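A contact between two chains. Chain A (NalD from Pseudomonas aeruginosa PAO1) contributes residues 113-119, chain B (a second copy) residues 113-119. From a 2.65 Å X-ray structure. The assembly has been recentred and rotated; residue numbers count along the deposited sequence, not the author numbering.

Chain A, residues 113-119: MQRCEFT
Chain B 113-119: MQRCEFT

Two copies of the same seven-residue stretch of NalD meet in a nearly twofold arrangement, burying 546 Å² in total. A helix that begins earlier in the chain reaches the start of each stretch; the chain continues as loop, opening to extended angles at 116 and 117, and the two stretches run 137° apart from CA 114 to CA 118. The register pairs 115 with 117 in both senses: CA of Arg A115 lies 4.5 Å from CA of Glu B117, and CA of Glu A117 lies 4.3 Å from CA of Arg B115. Near the middle, Cys A116 O and Cys B116 O are 3.9 Å apart.

The backbone conformation is almost identical in the two copies. Phi/psi is near -100/-9 at 113, -133/-28 at 114, -120/24 at 115, -152/146 at 116, -117/133 at 117 and -89/75 at 118. This course lets the backbone make the main ties: Phe A118 N donates to Gln B114 O at 2.7 Å (N-H...O angle 164°), and Phe B118 N donates to Gln A114 O at 3.1 Å (170°). Glu A117 CA sits 3.6 Å from Gln B114 O in a CA-H...O contact, so that carbonyl receives two neighbouring groups. Thr A119 N donates weakly to Glu A117 O and Thr B119 N to Glu B117 O, each at 3.0 Å; chi1 is 40° (p) in Thr A119 but -34° in Thr B119.

Gln A114 and Gln B114 leave CA sideways; chi1 near -146° and chi2 near 100°, both between wells, with chi3 50°, bring their ends nearer the partner.

Arg A115 and Arg B115 start with CA-to-CB pointing away, but chi1 -56° (m), chi2 -75° (m), chi3 143° (between wells) and chi4 near 77° together bring the ends nearer. Arg B115 NE thereby gives a weak hydrogen bond to Phe A118 O at 3.0 Å; Arg A115 NE lies 3.3 Å from Phe B118 O. Arginine suits this place because NE can reach the partner's carbonyl while NH1 is hydrogen-bonded elsewhere in the structure.

The CA-to-CB bonds of Glu A117 and Glu B117 point toward the other stretch, with chi1 p (45°), chi2 t and chi3 near 55°. These angles place OE1 against the partner's backbone: Glu A117 OE1 is 3.1 Å from Cys B116 CA, and Glu B117 OE1 is 3.5 Å from Cys A116 CA. Glu A117 OE1 also comes within 3.2 Å of Arg B115 O, but both are acceptors and do not bond. These buried carboxylates are satisfied by hydrogen bonds elsewhere in the structure. Water 1 donates to Glu B117 O at 2.8 Å and weakly to Glu A117 OE1 at 3.3 Å, bridging the chains.

Phe A118 and Phe B118 leave sideways with chi1 m (-66°) and chi2 -82°, their ring edges near Gln B114 O and Gln A114 O respectively; the other stretch covers 65 and 67 Å² of them. Cys A116 and Cys B116, chi1 p, are small and buried, with CA-to-CB away overall, yet Cys B116 CB lies 4.0 Å from Glu A117 OE1. In selenomethionines Met A113 and Met B113, chi1 m with chi2 and chi3 t, CA-to-CB points away and the side chains take no part.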

# COMPACT_ATOMS: atom_id res chain seq x y z
N MSE A 113 1.64 -1.15 -7.59
CA MSE A 113 1.06 -0.39 -6.48
C MSE A 113 0.53 0.96 -6.84
O MSE A 113 -0.17 1.58 -6.06
CB MSE A 113 2.14 -0.23 -5.44
CG MSE A 113 2.62 -1.61 -5.04
SE MSE A 113 3.73 -1.48 -3.44
CE MSE A 113 4.05 -3.41 -3.22
N GLN A 114 0.81 1.39 -8.06
CA GLN A 114 0.52 2.76 -8.48
C GLN A 114 -0.18 2.93 -9.83
O GLN A 114 -0.91 3.92 -10.03
CB GLN A 114 1.82 3.51 -8.53
CG GLN A 114 1.70 4.97 -8.18
CD GLN A 114 2.11 5.22 -6.77
OE1 GLN A 114 3.18 4.77 -6.33
NE2 GLN A 114 1.24 5.90 -6.02
N ARG A 115 0.04 2.00 -10.75
CA ARG A 115 -0.45 2.13 -12.10
C ARG A 115 -1.43 1.03 -12.51
O ARG A 115 -1.58 0.77 -13.70
CB ARG A 115 0.72 2.15 -13.09
CG ARG A 115 1.77 3.20 -12.83
CD ARG A 115 1.31 4.59 -13.23
NE ARG A 115 1.80 5.59 -12.29
CZ ARG A 115 3.05 6.06 -12.24
NH1 ARG A 115 3.99 5.63 -13.07
NH2 ARG A 115 3.36 6.97 -11.32
N CYS A 116 -2.11 0.39 -11.56
CA CYS A 116 -3.13 -0.59 -11.92
C CYS A 116 -4.25 -0.75 -10.89
O CYS A 116 -4.04 -0.65 -9.70
CB CYS A 116 -2.51 -1.94 -12.26
SG CYS A 116 -2.30 -3.05 -10.89
N GLU A 117 -5.44 -1.02 -11.40
CA GLU A 117 -6.64 -1.15 -10.59
C GLU A 117 -7.15 -2.57 -10.75
O GLU A 117 -7.28 -3.07 -11.86
CB GLU A 117 -7.72 -0.11 -10.96
CG GLU A 117 -7.98 0.11 -12.44
CD GLU A 117 -8.96 1.25 -12.71
OE1 GLU A 117 -8.73 2.37 -12.22
OE2 GLU A 117 -9.96 1.03 -13.42
N PHE A 118 -7.47 -3.21 -9.62
CA PHE A 118 -7.87 -4.61 -9.61
C PHE A 118 -9.37 -4.80 -9.81
O PHE A 118 -10.13 -5.05 -8.88
CB PHE A 118 -7.35 -5.28 -8.36
CG PHE A 118 -5.86 -5.36 -8.32
CD1 PHE A 118 -5.18 -6.38 -9.00
CD2 PHE A 118 -5.11 -4.39 -7.67
CE1 PHE A 118 -3.80 -6.44 -9.00
CE2 PHE A 118 -3.73 -4.46 -7.67
CZ PHE A 118 -3.08 -5.49 -8.33
N THR A 119 -9.76 -4.59 -11.06
CA THR A 119 -11.07 -4.95 -11.59
C THR A 119 -11.22 -6.45 -11.80
O THR A 119 -10.32 -7.20 -11.49
CB THR A 119 -11.29 -4.28 -12.96
OG1 THR A 119 -10.10 -4.31 -13.79
CG2 THR A 119 -11.72 -2.87 -12.75
N MSE B 113 -7.01 2.42 -2.94
CA MSE B 113 -5.85 1.53 -2.88
C MSE B 113 -5.93 0.32 -3.76
O MSE B 113 -4.93 -0.37 -3.95
CB MSE B 113 -5.68 1.08 -1.45
CG MSE B 113 -5.53 2.32 -0.59
SE MSE B 113 -4.95 1.82 1.21
CE MSE B 113 -4.80 3.66 1.91
N GLN B 114 -7.10 0.10 -4.35
CA GLN B 114 -7.38 -1.14 -5.07
C GLN B 114 -8.05 -1.00 -6.44
O GLN B 114 -7.84 -1.85 -7.31
CB GLN B 114 -8.27 -2.01 -4.20
CG GLN B 114 -8.04 -3.50 -4.32
CD GLN B 114 -7.21 -4.03 -3.19
OE1 GLN B 114 -7.50 -3.77 -2.01
NE2 GLN B 114 -6.15 -4.77 -3.52
N ARG B 115 -8.83 0.07 -6.65
CA ARG B 115 -9.63 0.24 -7.86
C ARG B 115 -9.30 1.49 -8.67
O ARG B 115 -10.16 1.98 -9.42
CB ARG B 115 -11.12 0.28 -7.50
CG ARG B 115 -11.63 -0.91 -6.70
CD ARG B 115 -11.79 -2.15 -7.57
NE ARG B 115 -11.41 -3.35 -6.82
CZ ARG B 115 -12.15 -3.96 -5.90
NH1 ARG B 115 -13.35 -3.49 -5.56
NH2 ARG B 115 -11.69 -5.04 -5.30
N CYS B 116 -8.09 2.02 -8.55
CA CYS B 116 -7.70 3.15 -9.40
C CYS B 116 -6.22 3.25 -9.69
O CYS B 116 -5.39 2.91 -8.86
CB CYS B 116 -8.23 4.47 -8.85
SG CYS B 116 -7.17 5.29 -7.67
N GLU B 117 -5.90 3.72 -10.88
CA GLU B 117 -4.52 3.84 -11.36
C GLU B 117 -4.24 5.31 -11.61
O GLU B 117 -5.03 6.01 -12.24
CB GLU B 117 -4.26 2.99 -12.62
CG GLU B 117 -5.32 3.06 -13.71
CD GLU B 117 -5.04 2.10 -14.85
OE1 GLU B 117 -4.89 0.88 -14.60
OE2 GLU B 117 -5.03 2.55 -16.03
N PHE B 118 -3.10 5.76 -11.11
CA PHE B 118 -2.74 7.18 -11.15
C PHE B 118 -2.00 7.55 -12.44
O PHE B 118 -0.79 7.70 -12.46
CB PHE B 118 -1.98 7.56 -9.89
CG PHE B 118 -2.82 7.48 -8.66
CD1 PHE B 118 -3.67 8.52 -8.31
CD2 PHE B 118 -2.82 6.33 -7.87
CE1 PHE B 118 -4.48 8.43 -7.18
CE2 PHE B 118 -3.64 6.23 -6.74
CZ PHE B 118 -4.46 7.29 -6.39
N THR B 119 -2.79 7.62 -13.51
CA THR B 119 -2.40 8.18 -14.81
C THR B 119 -2.38 9.72 -14.74
O THR B 119 -2.59 10.31 -13.68
CB THR B 119 -3.36 7.68 -15.93
OG1 THR B 119 -3.78 6.35 -15.62
CG2 THR B 119 -2.74 7.67 -17.34
O HOH W 1 -7.53 5.27 -13.26